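Local atomic coordinates of penicillin-binding protein PbpB (Mycobacterium tuberculosis, PDB entry 6KGU), a protein that builds cross-linked peptidoglycan for the mycobacterial cell wall from lipid intermediates and is bound and inactivated by beta-lactam antibiotics. Residues M396-A401 / V405-R410; T441-L446 / D505-V510; Q202-Q207 / A538-Q543; G351-T354 / G360-A363; Q207-A212 / H219-V224. All blocks are in the same frame, centred on the assembly; numbering follows the deposited sequence. Where two conformers were deposited one is given.

Contact 1: M396-A401 / V405-R410; sequences MYQAIA and VRVPPR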
# COMPACT_ATOMS: atom_id res chain seq x y z
N MET A 396 -5.36 -4.77 -1.93
CA MET A 396 -6.27 -5.73 -1.29
C MET A 396 -7.35 -5.01 -0.51
O MET A 396 -8.53 -5.38 -0.58
CB MET A 396 -5.49 -6.65 -0.34
CG MET A 396 -4.71 -7.74 -1.02
SD MET A 396 -4.61 -9.20 0.02
CE MET A 396 -3.52 -8.68 1.34
N TYR A 397 -6.96 -4.02 0.29
CA TYR A 397 -7.93 -3.32 1.12
C TYR A 397 -8.80 -2.41 0.27
O TYR A 397 -9.95 -2.13 0.64
CB TYR A 397 -7.19 -2.55 2.23
CG TYR A 397 -6.74 -3.49 3.33
CD1 TYR A 397 -5.72 -4.42 3.09
CD2 TYR A 397 -7.35 -3.50 4.59
CE1 TYR A 397 -5.31 -5.32 4.09
CE2 TYR A 397 -6.95 -4.39 5.58
CZ TYR A 397 -5.93 -5.30 5.32
OH TYR A 397 -5.52 -6.19 6.29
N GLN A 398 -8.30 -1.99 -0.89
CA GLN A 398 -9.13 -1.23 -1.83
C GLN A 398 -10.31 -2.06 -2.32
O GLN A 398 -11.41 -1.53 -2.51
CB GLN A 398 -8.28 -0.75 -3.01
CG GLN A 398 -9.05 0.12 -4.00
CD GLN A 398 -9.82 -0.70 -4.99
OE1 GLN A 398 -9.47 -1.85 -5.27
NE2 GLN A 398 -10.89 -0.12 -5.52
N ALA A 399 -10.09 -3.36 -2.54
CA ALA A 399 -11.18 -4.23 -2.98
C ALA A 399 -12.32 -4.22 -1.97
O ALA A 399 -13.50 -4.15 -2.34
CB ALA A 399 -10.67 -5.67 -3.18
N ILE A 400 -11.97 -4.32 -0.69
CA ILE A 400 -12.96 -4.34 0.37
C ILE A 400 -13.58 -2.96 0.55
O ILE A 400 -14.77 -2.83 0.82
CB ILE A 400 -12.28 -4.85 1.66
CG1 ILE A 400 -11.95 -6.34 1.52
CG2 ILE A 400 -13.14 -4.55 2.90
CD1 ILE A 400 -13.19 -7.23 1.30
N ALA A 401 -12.76 -1.91 0.40
CA ALA A 401 -13.28 -0.55 0.46
C ALA A 401 -14.32 -0.31 -0.64
O ALA A 401 -15.33 0.37 -0.42
CB ALA A 401 -12.13 0.44 0.31
N VAL A 405 -15.19 -4.96 -5.03
CA VAL A 405 -14.69 -4.92 -6.40
C VAL A 405 -13.30 -4.32 -6.40
O VAL A 405 -13.12 -3.12 -6.17
CB VAL A 405 -15.64 -4.15 -7.33
CG1 VAL A 405 -15.03 -4.06 -8.70
CG2 VAL A 405 -17.00 -4.84 -7.37
N ARG A 406 -12.30 -5.15 -6.69
CA ARG A 406 -10.93 -4.68 -6.77
C ARG A 406 -10.71 -3.96 -8.09
O ARG A 406 -11.08 -4.47 -9.15
CB ARG A 406 -9.96 -5.86 -6.65
CG ARG A 406 -8.49 -5.44 -6.50
CD ARG A 406 -7.67 -6.62 -6.03
NE ARG A 406 -7.59 -7.71 -6.99
CZ ARG A 406 -6.79 -7.74 -8.06
NH1 ARG A 406 -5.99 -6.71 -8.32
NH2 ARG A 406 -6.78 -8.80 -8.85
N VAL A 407 -10.13 -2.77 -8.01
CA VAL A 407 -9.78 -2.01 -9.21
C VAL A 407 -8.26 -1.83 -9.18
O VAL A 407 -7.74 -1.09 -8.33
CB VAL A 407 -10.52 -0.66 -9.26
CG1 VAL A 407 -10.17 0.11 -10.56
CG2 VAL A 407 -12.04 -0.86 -9.16
N PRO A 408 -7.53 -2.50 -10.07
CA PRO A 408 -6.06 -2.40 -10.06
C PRO A 408 -5.61 -0.95 -10.07
O PRO A 408 -6.12 -0.13 -10.84
CB PRO A 408 -5.66 -3.12 -11.35
CG PRO A 408 -6.78 -4.12 -11.56
CD PRO A 408 -8.02 -3.35 -11.16
N PRO A 409 -4.68 -0.59 -9.19
CA PRO A 409 -4.29 0.82 -9.06
C PRO A 409 -3.57 1.31 -10.31
O PRO A 409 -2.88 0.56 -10.99
CB PRO A 409 -3.35 0.82 -7.85
CG PRO A 409 -2.88 -0.57 -7.73
CD PRO A 409 -3.98 -1.45 -8.22
N ARG A 410 -3.74 2.61 -10.58
CA ARG A 410 -3.11 3.26 -11.72
C ARG A 410 -2.59 4.61 -11.25
O ARG A 410 -3.21 5.27 -10.41
CB ARG A 410 -4.11 3.47 -12.89
CG ARG A 410 -4.65 2.19 -13.52
CD ARG A 410 -3.53 1.52 -14.30
NE ARG A 410 -3.94 0.31 -15.02
CZ ARG A 410 -3.82 -0.93 -14.56
NH1 ARG A 410 -3.30 -1.16 -13.35
NH2 ARG A 410 -4.20 -1.96 -15.32
O HOH W 1 -6.68 -2.09 -6.03
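Gln398 and Ala399, in the last turn of helix 390-401, meet Arg406 and Val407 just after the chain has turned back into the short strand 405-406, a helix-to-strand reversal within the transpeptidase domain. Three residues separate the two segments, and one glutamine side chain makes the direct hydrogen bond between them. Gln398 OE1 accepts the backbone N of Val407 at 3.0 Å in a nearly straight bond of 173°, the donor lying 26° from the carbonyl plane. The side chain gets there because it leaves the helix extended and then bends at its second torsion (chi2 -84°), which brings the amide alongside the backbone of 405-407. A water within bonding distance of both, 2.9 Å from Gln398 OE1 and 2.7 Å from Val407 O, can bridge the amide oxygen to the same residue. Beside this polar group the contact is apolar, with Ala399 CB against Arg406 CB at 3.5 Å.

Further out, Gln398 NE2 bonds to the carbonyl of Ala228, so the amide is held at both ends and its rotation is fixed. Arg406 bends away from the helix, its NE bonding to Lys347 O, while its backbone pairs with Ile431 in the two-stranded antiparallel sheet formed with strand 431-432. Val407 CB lies 3.8 Å from Gln398 NE2.

Contact 2: T441-L446 / D505-V510; sequences TVRQML and DNPRYV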
# COMPACT_ATOMS: atom_id res chain seq x y z
N THR A 441 -19.39 -6.07 5.62
CA THR A 441 -19.24 -6.78 6.88
C THR A 441 -17.77 -6.83 7.33
O THR A 441 -17.47 -6.65 8.51
CB THR A 441 -19.82 -8.19 6.73
OG1 THR A 441 -21.25 -8.09 6.61
CG2 THR A 441 -19.48 -9.08 7.92
N VAL A 442 -16.85 -7.05 6.39
CA VAL A 442 -15.44 -7.10 6.76
C VAL A 442 -14.94 -5.72 7.22
O VAL A 442 -14.21 -5.62 8.21
CB VAL A 442 -14.60 -7.65 5.59
CG1 VAL A 442 -13.11 -7.47 5.87
CG2 VAL A 442 -14.94 -9.14 5.33
N ARG A 443 -15.34 -4.66 6.52
CA ARG A 443 -15.02 -3.29 6.94
C ARG A 443 -15.48 -3.02 8.36
O ARG A 443 -14.75 -2.43 9.16
CB ARG A 443 -15.68 -2.26 6.00
CG ARG A 443 -15.13 -2.20 4.60
CD ARG A 443 -15.44 -0.85 3.93
NE ARG A 443 -16.85 -0.49 3.87
CZ ARG A 443 -17.65 -0.73 2.84
NH1 ARG A 443 -17.21 -1.39 1.78
NH2 ARG A 443 -18.91 -0.33 2.86
N GLN A 444 -16.72 -3.41 8.68
CA GLN A 444 -17.22 -3.18 10.04
C GLN A 444 -16.42 -3.97 11.06
O GLN A 444 -16.06 -3.45 12.11
CB GLN A 444 -18.71 -3.54 10.12
CG GLN A 444 -19.62 -2.50 9.46
CD GLN A 444 -19.52 -1.12 10.12
OE1 GLN A 444 -19.46 -1.00 11.34
NE2 GLN A 444 -19.48 -0.09 9.30
N MET A 445 -16.12 -5.24 10.75
CA MET A 445 -15.31 -6.07 11.63
C MET A 445 -13.97 -5.43 11.93
O MET A 445 -13.51 -5.42 13.07
CB MET A 445 -15.08 -7.46 11.02
CG MET A 445 -16.03 -8.54 11.46
SD MET A 445 -15.37 -10.21 11.19
CE MET A 445 -15.01 -10.15 9.43
N LEU A 446 -13.29 -4.93 10.89
CA LEU A 446 -11.96 -4.37 11.09
C LEU A 446 -11.98 -3.04 11.84
O LEU A 446 -10.91 -2.51 12.17
CB LEU A 446 -11.24 -4.23 9.73
CG LEU A 446 -10.93 -5.55 9.02
CD1 LEU A 446 -10.23 -5.30 7.68
CD2 LEU A 446 -10.08 -6.47 9.90
N ASP A 505 -18.01 3.25 6.86
CA ASP A 505 -19.36 3.50 6.38
C ASP A 505 -19.36 4.30 5.09
O ASP A 505 -20.33 4.22 4.33
CB ASP A 505 -20.16 4.21 7.45
CG ASP A 505 -19.57 5.57 7.82
OD1 ASP A 505 -18.37 5.65 8.16
OD2 ASP A 505 -20.31 6.56 7.72
N ASN A 506 -18.29 5.03 4.81
CA ASN A 506 -18.14 5.77 3.56
C ASN A 506 -16.68 5.71 3.10
O ASN A 506 -15.89 6.62 3.36
CB ASN A 506 -18.60 7.22 3.72
CG ASN A 506 -18.61 7.97 2.41
OD1 ASN A 506 -18.56 7.37 1.34
ND2 ASN A 506 -18.64 9.28 2.48
N PRO A 507 -16.29 4.63 2.42
CA PRO A 507 -14.88 4.49 2.00
C PRO A 507 -14.50 5.56 0.99
O PRO A 507 -15.09 5.67 -0.09
CB PRO A 507 -14.83 3.08 1.40
CG PRO A 507 -15.95 2.35 2.10
CD PRO A 507 -17.04 3.39 2.19
N ARG A 508 -13.50 6.36 1.35
CA ARG A 508 -12.92 7.36 0.46
C ARG A 508 -11.43 7.13 0.20
O ARG A 508 -10.96 7.38 -0.92
CB ARG A 508 -13.10 8.77 1.05
CG ARG A 508 -14.54 9.15 1.40
CD ARG A 508 -14.54 10.35 2.36
NE ARG A 508 -15.88 10.79 2.75
CZ ARG A 508 -16.44 11.93 2.37
NH1 ARG A 508 -15.77 12.77 1.58
NH2 ARG A 508 -17.66 12.25 2.78
N TYR A 509 -10.68 6.71 1.21
CA TYR A 509 -9.24 6.60 1.13
C TYR A 509 -8.80 5.26 1.69
O TYR A 509 -9.33 4.78 2.70
CB TYR A 509 -8.55 7.71 1.91
CG TYR A 509 -8.89 9.08 1.40
CD1 TYR A 509 -8.38 9.54 0.19
CD2 TYR A 509 -9.72 9.92 2.12
CE1 TYR A 509 -8.70 10.80 -0.28
CE2 TYR A 509 -10.05 11.19 1.66
CZ TYR A 509 -9.53 11.62 0.46
OH TYR A 509 -9.85 12.88 0.01
N VAL A 510 -7.83 4.65 1.01
CA VAL A 510 -7.21 3.42 1.47
C VAL A 510 -5.74 3.72 1.70
O VAL A 510 -5.08 4.29 0.82
CB VAL A 510 -7.41 2.28 0.46
CG1 VAL A 510 -6.98 0.95 1.04
CG2 VAL A 510 -8.88 2.24 0.00
O HOH W 2 -20.94 1.67 3.96
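Arg443 is brought to Pro507 by two turns of its chain: CG stands anti to the carbonyl carbon (chi1 -69°), and a bend at the third torsion (chi3 -57°) lays the guanidinium group across the proline. The two side chains cross at about a right angle. Pro507 CG sits 3.4 Å above one face of the guanidinium, toward its rim, with 3.5 Å to Arg443 NE and 3.6 Å to Arg443 CZ. The touch is therefore a flat cationic group resting on one ring carbon.

The arginine is held from several sides. NE bonds to the carbonyl of Ala504, one residue ahead of the loop, and NH1 forms a salt bridge with Asp403 and also bonds to Ile400 O, so the plane has little freedom to rotate. A water also connects NH2 to the loop backbone, at 2.6 Å from Asp505 O and, through a weak bond, 3.1 Å from Arg443 NH2. Gln444 flanks the loop more distantly, its NE2 being 4.4 Å from Asp505 N; that amide is occupied by Gln471 and Arg447 instead. Pro507 also packs on Ala401, so the loop meets two helices of the transpeptidase domain. Beyond it the chain enters strand 509-516 of the central antiparallel sheet through a classic beta bulge, in which Arg508 and Tyr509 both face Ala502.

Contact 3: Q202-Q207 / A538-Q543; sequences QFYVQQ and AGWLMQ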
# COMPACT_ATOMS: atom_id res chain seq x y z
N GLN A 202 0.31 14.12 -1.49
CA GLN A 202 1.65 13.55 -1.58
C GLN A 202 2.62 14.27 -0.65
O GLN A 202 3.39 13.64 0.06
CB GLN A 202 2.16 13.61 -3.03
CG GLN A 202 3.63 13.19 -3.18
CD GLN A 202 3.80 11.69 -3.16
OE1 GLN A 202 2.86 10.96 -3.47
NE2 GLN A 202 5.01 11.21 -2.82
N PHE A 203 2.58 15.61 -0.65
CA PHE A 203 3.53 16.37 0.16
C PHE A 203 3.35 16.05 1.64
O PHE A 203 4.33 15.84 2.37
CB PHE A 203 3.37 17.88 -0.08
CG PHE A 203 4.37 18.71 0.67
CD1 PHE A 203 5.72 18.64 0.38
CD2 PHE A 203 3.95 19.58 1.67
CE1 PHE A 203 6.65 19.40 1.06
CE2 PHE A 203 4.88 20.35 2.36
CZ PHE A 203 6.23 20.26 2.06
N TYR A 204 2.10 16.00 2.11
CA TYR A 204 1.86 15.71 3.52
C TYR A 204 2.28 14.28 3.85
O TYR A 204 2.96 14.03 4.86
CB TYR A 204 0.38 15.92 3.86
CG TYR A 204 0.08 15.79 5.34
CD1 TYR A 204 0.27 16.86 6.20
CD2 TYR A 204 -0.41 14.61 5.86
CE1 TYR A 204 0.00 16.75 7.57
CE2 TYR A 204 -0.70 14.48 7.21
CZ TYR A 204 -0.48 15.55 8.06
OH TYR A 204 -0.76 15.40 9.41
N VAL A 205 1.87 13.32 3.02
CA VAL A 205 2.22 11.92 3.28
C VAL A 205 3.74 11.73 3.24
O VAL A 205 4.31 11.06 4.11
CB VAL A 205 1.49 11.01 2.28
CG1 VAL A 205 2.02 9.55 2.38
CG2 VAL A 205 -0.03 11.06 2.55
N GLN A 206 4.42 12.35 2.27
CA GLN A 206 5.86 12.15 2.14
C GLN A 206 6.61 12.70 3.35
O GLN A 206 7.54 12.06 3.85
CB GLN A 206 6.37 12.81 0.85
CG GLN A 206 7.83 12.48 0.50
CD GLN A 206 8.20 12.85 -0.94
OE1 GLN A 206 7.34 12.91 -1.83
NE2 GLN A 206 9.49 13.14 -1.16
N GLN A 207 6.20 13.87 3.84
CA GLN A 207 6.77 14.41 5.07
C GLN A 207 6.48 13.52 6.27
O GLN A 207 7.37 13.25 7.09
CB GLN A 207 6.20 15.79 5.34
CG GLN A 207 6.66 16.88 4.44
CD GLN A 207 6.02 18.16 4.89
OE1 GLN A 207 4.82 18.40 4.63
NE2 GLN A 207 6.77 18.97 5.64
N ALA A 538 -4.91 9.57 8.02
CA ALA A 538 -6.34 9.43 7.80
C ALA A 538 -7.11 10.57 8.46
O ALA A 538 -8.09 11.06 7.90
CB ALA A 538 -6.83 8.07 8.32
N GLY A 539 -6.67 10.99 9.64
CA GLY A 539 -7.32 12.11 10.31
C GLY A 539 -7.18 13.40 9.53
O GLY A 539 -8.13 14.18 9.43
N TRP A 540 -6.00 13.64 8.97
CA TRP A 540 -5.78 14.84 8.18
C TRP A 540 -6.60 14.81 6.89
O TRP A 540 -7.10 15.85 6.44
CB TRP A 540 -4.29 15.00 7.88
CG TRP A 540 -3.96 16.18 7.02
CD1 TRP A 540 -3.84 17.49 7.42
CD2 TRP A 540 -3.67 16.17 5.62
NE1 TRP A 540 -3.51 18.29 6.36
CE2 TRP A 540 -3.40 17.51 5.24
CE3 TRP A 540 -3.62 15.17 4.64
CZ2 TRP A 540 -3.09 17.85 3.93
CZ3 TRP A 540 -3.30 15.52 3.34
CH2 TRP A 540 -3.04 16.85 3.00
N LEU A 541 -6.74 13.64 6.28
CA LEU A 541 -7.57 13.55 5.08
C LEU A 541 -9.03 13.85 5.39
O LEU A 541 -9.73 14.44 4.56
CB LEU A 541 -7.44 12.16 4.43
CG LEU A 541 -6.09 11.83 3.76
CD1 LEU A 541 -5.98 10.34 3.43
CD2 LEU A 541 -5.90 12.67 2.50
N MET A 542 -9.50 13.46 6.57
CA MET A 542 -10.89 13.75 6.92
C MET A 542 -11.08 15.24 7.15
O MET A 542 -12.02 15.85 6.63
CB MET A 542 -11.32 12.95 8.15
CG MET A 542 -11.25 11.45 7.97
SD MET A 542 -12.39 10.79 6.76
CE MET A 542 -11.49 10.85 5.22
N GLN A 543 -10.16 15.86 7.90
CA GLN A 543 -10.32 17.28 8.23
C GLN A 543 -10.24 18.14 6.98
O GLN A 543 -11.07 19.03 6.78
CB GLN A 543 -9.26 17.70 9.26
CG GLN A 543 -9.37 16.89 10.57
CD GLN A 543 -8.19 17.12 11.53
OE1 GLN A 543 -7.27 17.87 11.22
NE2 GLN A 543 -8.23 16.48 12.69
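Tyr204 and Trp540 make nearly the whole of this contact, stacking face to face between two helices whose nearest CA atoms, those of the same two residues, are 9.0 Å apart. The phenol ring lies over the five-membered ring of the indole, with centroids 3.8 Å apart and planes only 10° from parallel. Each side chain has CG anti to its own backbone N, and the two run past each other in opposite directions. As a result the far end of the tyrosine, at CE2 and CZ, lies over the root of the tryptophan, with CE2 3.7 Å from Trp540 CG. The root of the tyrosine lies in turn over the far part of the indole: Tyr204 CB stands above the six-membered ring, 3.8 Å from its centroid and 18° off the normal, a CH-pi contact. The shortest approach is Tyr204 CD2 to Trp540 CE3, at 3.5 Å.

Helices 199-216 and 531-544 are the first and last helices of the transpeptidase fold, lying together on one face of the central antiparallel sheet as in serine beta-lactamases. The stack bridges them at the outer, partly solvent-exposed side, although some 330 residues of chain lie between. On the inner side each helix rests on the sheet separately, Val205 on Ala223 and Val225, and Leu541 on Tyr509 and Ile511. On another side of helix 199-216, Gln202 NE2 bonds to Gln206 OE1 one turn on, at 3.0 Å; the same NE2 also reaches Met236 O in strand 233-238, while Gln206 OE1 accepts Ala134 N as well.

Contact 4: G351-T354 / G360-A363; sequences GQRT and GESA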
# COMPACT_ATOMS: atom_id res chain seq x y z
N GLY A 351 0.67 -12.08 -5.95
CA GLY A 351 1.53 -12.81 -6.87
C GLY A 351 1.53 -12.28 -8.29
O GLY A 351 2.21 -12.86 -9.15
N GLN A 352 0.81 -11.20 -8.57
CA GLN A 352 0.69 -10.64 -9.90
C GLN A 352 0.94 -9.14 -9.85
O GLN A 352 0.45 -8.45 -8.95
CB GLN A 352 -0.72 -10.94 -10.50
CG GLN A 352 -1.29 -12.35 -10.15
CD GLN A 352 -2.83 -12.37 -9.91
OE1 GLN A 352 -3.61 -12.13 -10.84
NE2 GLN A 352 -3.26 -12.68 -8.67
N ARG A 353 1.71 -8.63 -10.81
CA ARG A 353 1.86 -7.19 -10.98
C ARG A 353 0.51 -6.51 -11.17
O ARG A 353 -0.38 -7.04 -11.83
CB ARG A 353 2.75 -6.87 -12.19
CG ARG A 353 4.21 -7.02 -11.93
CD ARG A 353 5.02 -6.76 -13.19
NE ARG A 353 6.43 -7.01 -12.91
CZ ARG A 353 7.05 -8.15 -13.17
NH1 ARG A 353 6.39 -9.16 -13.72
NH2 ARG A 353 8.34 -8.29 -12.86
N THR A 354 0.38 -5.31 -10.60
CA THR A 354 -0.87 -4.58 -10.74
C THR A 354 -1.03 -3.96 -12.12
O THR A 354 -2.17 -3.69 -12.52
CB THR A 354 -0.96 -3.46 -9.70
OG1 THR A 354 0.05 -2.48 -9.99
CG2 THR A 354 -0.79 -3.99 -8.27
N GLY A 360 9.87 -1.07 -12.67
CA GLY A 360 10.44 -1.85 -11.59
C GLY A 360 9.44 -2.47 -10.63
O GLY A 360 9.83 -2.87 -9.53
N GLU A 361 8.17 -2.58 -11.02
CA GLU A 361 7.18 -3.17 -10.13
C GLU A 361 7.45 -4.66 -9.94
O GLU A 361 7.59 -5.40 -10.92
CB GLU A 361 5.75 -2.98 -10.67
CG GLU A 361 4.71 -3.55 -9.66
CD GLU A 361 3.27 -3.58 -10.16
OE1 GLU A 361 3.03 -3.41 -11.37
OE2 GLU A 361 2.38 -3.78 -9.31
N SER A 362 7.50 -5.12 -8.69
CA SER A 362 7.62 -6.54 -8.42
C SER A 362 6.25 -7.20 -8.42
O SER A 362 5.23 -6.58 -8.11
CB SER A 362 8.32 -6.78 -7.08
OG SER A 362 8.21 -8.13 -6.68
N ALA A 363 6.22 -8.48 -8.79
CA ALA A 363 5.00 -9.26 -8.74
C ALA A 363 4.74 -9.88 -7.38
O ALA A 363 3.65 -10.43 -7.16
CB ALA A 363 5.04 -10.39 -9.79
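Arg353 and Ala363 bring the two loop segments to 4.4 Å between their CA atoms, with neither segment in regular helix or strand and with Gly351 entering the first at a positive phi of 77°. Glu361 is the side chain that closes the loop. Extended throughout, with CG anti to the backbone N, it sends its carboxylate across to Thr354. One oxygen takes both bonds: Thr354 N and Thr354 OG1 each lie 2.8 Å from Glu361 OE2. Both use its syn side, but they arrive from opposite faces of the carboxylate plane. The hydroxyl can join in because a chi1 of 66° places OG1 between N and C of its own backbone, facing the carboxylate. The other oxygen, OE1, receives a weak bond from Gly355 N.

Arg353 runs back past the glutamate in the opposite direction and bonds to its main chain: NE donates to Glu361 O at 2.8 Å. The two charged groups do not pair; Arg353 NE is 5.2 Å from Glu361 OE1, and the guanidinium and carboxylate planes stand 80° apart. Ala363 CB lies over one face of the guanidinium. Outside the pair, Gln392 NE2 bonds to both Gln352 O and Ala363 O and so ties the two segments to helix 390-401.

A buried carboxylate given an N-H and an O-H donor, with an arginine close by, would probably favour its ionised form, its negative charge stabilised by these donors.

Contact 5: Q207-A212 / H219-V224; sequences QQVQQA and HNVSAV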
# COMPACT_ATOMS: atom_id res chain seq x y z
N GLN A 207 6.20 13.87 3.84
CA GLN A 207 6.77 14.41 5.07
C GLN A 207 6.48 13.52 6.27
O GLN A 207 7.37 13.25 7.09
CB GLN A 207 6.20 15.79 5.34
CG GLN A 207 6.66 16.88 4.44
CD GLN A 207 6.02 18.16 4.89
OE1 GLN A 207 4.82 18.40 4.63
NE2 GLN A 207 6.77 18.97 5.64
N GLN A 208 5.23 13.10 6.42
CA GLN A 208 4.90 12.23 7.54
C GLN A 208 5.68 10.93 7.48
O GLN A 208 6.07 10.39 8.52
CB GLN A 208 3.39 11.98 7.58
CG GLN A 208 2.58 13.22 8.06
CD GLN A 208 2.71 13.44 9.57
OE1 GLN A 208 2.86 12.48 10.34
NE2 GLN A 208 2.65 14.69 10.00
N VAL A 209 5.96 10.42 6.27
CA VAL A 209 6.75 9.19 6.18
C VAL A 209 8.18 9.44 6.66
O VAL A 209 8.78 8.57 7.33
CB VAL A 209 6.70 8.65 4.73
CG1 VAL A 209 7.92 7.80 4.43
CG2 VAL A 209 5.39 7.86 4.52
N GLN A 210 8.74 10.60 6.33
CA GLN A 210 10.10 10.93 6.76
C GLN A 210 10.16 11.01 8.28
O GLN A 210 11.05 10.43 8.91
CB GLN A 210 10.56 12.26 6.14
CG GLN A 210 12.04 12.61 6.48
CD GLN A 210 13.00 11.51 6.02
OE1 GLN A 210 13.17 11.29 4.82
NE2 GLN A 210 13.62 10.81 6.97
N GLN A 211 9.21 11.69 8.91
CA GLN A 211 9.33 11.76 10.35
C GLN A 211 8.87 10.47 11.06
O GLN A 211 9.28 10.23 12.19
CB GLN A 211 8.61 13.00 10.86
CG GLN A 211 8.89 14.24 9.98
CD GLN A 211 10.37 14.64 9.85
OE1 GLN A 211 11.14 14.59 10.81
NE2 GLN A 211 10.75 15.04 8.65
N ALA A 212 8.06 9.62 10.41
CA ALA A 212 7.85 8.28 10.95
C ALA A 212 9.15 7.48 10.96
O ALA A 212 9.45 6.75 11.91
CB ALA A 212 6.78 7.53 10.15
N HIS A 219 14.62 1.33 9.48
CA HIS A 219 15.57 1.46 8.37
C HIS A 219 14.95 2.17 7.18
O HIS A 219 15.66 2.79 6.39
CB HIS A 219 16.07 0.09 7.89
CG HIS A 219 16.99 -0.61 8.83
ND1 HIS A 219 17.26 -1.96 8.73
CD2 HIS A 219 17.72 -0.15 9.88
CE1 HIS A 219 18.10 -2.31 9.69
NE2 HIS A 219 18.40 -1.23 10.40
N ASN A 220 13.65 2.01 6.98
CA ASN A 220 12.97 2.75 5.93
C ASN A 220 11.47 2.65 6.17
O ASN A 220 11.00 1.80 6.93
CB ASN A 220 13.35 2.24 4.53
CG ASN A 220 13.35 0.75 4.43
OD1 ASN A 220 14.39 0.09 4.56
ND2 ASN A 220 12.17 0.18 4.20
N VAL A 221 10.73 3.58 5.56
CA VAL A 221 9.28 3.68 5.73
C VAL A 221 8.69 4.00 4.36
O VAL A 221 9.30 4.72 3.57
CB VAL A 221 8.88 4.77 6.77
CG1 VAL A 221 7.32 4.98 6.89
CG2 VAL A 221 9.43 4.42 8.15
N SER A 222 7.51 3.46 4.08
CA SER A 222 6.82 3.83 2.86
C SER A 222 5.33 3.79 3.12
O SER A 222 4.87 3.17 4.09
CB SER A 222 7.22 2.92 1.69
OG SER A 222 6.95 1.59 2.05
N ALA A 223 4.57 4.47 2.27
CA ALA A 223 3.14 4.62 2.44
C ALA A 223 2.50 4.85 1.08
O ALA A 223 3.09 5.48 0.19
CB ALA A 223 2.77 5.78 3.40
N VAL A 224 1.29 4.34 0.93
CA VAL A 224 0.51 4.47 -0.30
C VAL A 224 -0.90 4.89 0.09
O VAL A 224 -1.47 4.35 1.04
CB VAL A 224 0.47 3.14 -1.10
CG1 VAL A 224 -0.56 3.22 -2.26
CG2 VAL A 224 1.89 2.78 -1.63
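Along 219-224, contact with helix segment 207-212 begins at Val221, which makes the broadest contact from the strand side. Its CG1 lies 3.8 Å from Val209 CG1 and 4.2 Å from Ala212 CB, fitting between two helix residues almost one turn apart. The two valines slide past each other in opposite directions, and Val209 CG1 comes to 3.5 Å from the carbonyl O of Val221. Ser222 directs its side chain to the other face of the sheet, in the alternation expected of a strand. Ala223 turns back to the helix, and its methyl receives the second branch of Val209, CG2 to CB at 3.5 Å. Val209 thus spans two successive helix-facing residues of the strand, one methyl on each.

Helix segment 207-212 and strand segment 220-224 run nearly antiparallel, at 152°, with a closest approach of 7.7 Å between their axes. They are consecutive elements joined by a short turn, the helix lying on the central antiparallel sheet as in serine beta-lactamases and their relatives. Strands 233-238 and 509-516 flank the strand, Leu533 of helix 531-544 touches Ala212 and Val221, and across the sheet Ser222 and Val224 rest on Leu390 of helix 390-401.

How the contacts relate
From the N terminus, contact 3 opens first, on helix 199-216, and contact 5 follows from the same helix, sharing Gln207; its short loop closes at strand 220-227. Next, in series, contact 4 closes a tight loop at 351-363, contact 1 a second at 396-410, and contact 2 a longer one from 441 to 510. Contact 3 closes only at 538-543, so its loop encloses all four others, and none of them cross. Contact 3 joins helices 199-216 and 531-544 to each other, and contact 5 sets the first of them on strand 220-227. Elsewhere, contact 1 links contacts 4 and 2, while Tyr509 of the 505-510 segment packs against Leu541 and Met542, joining contacts 2 and 3.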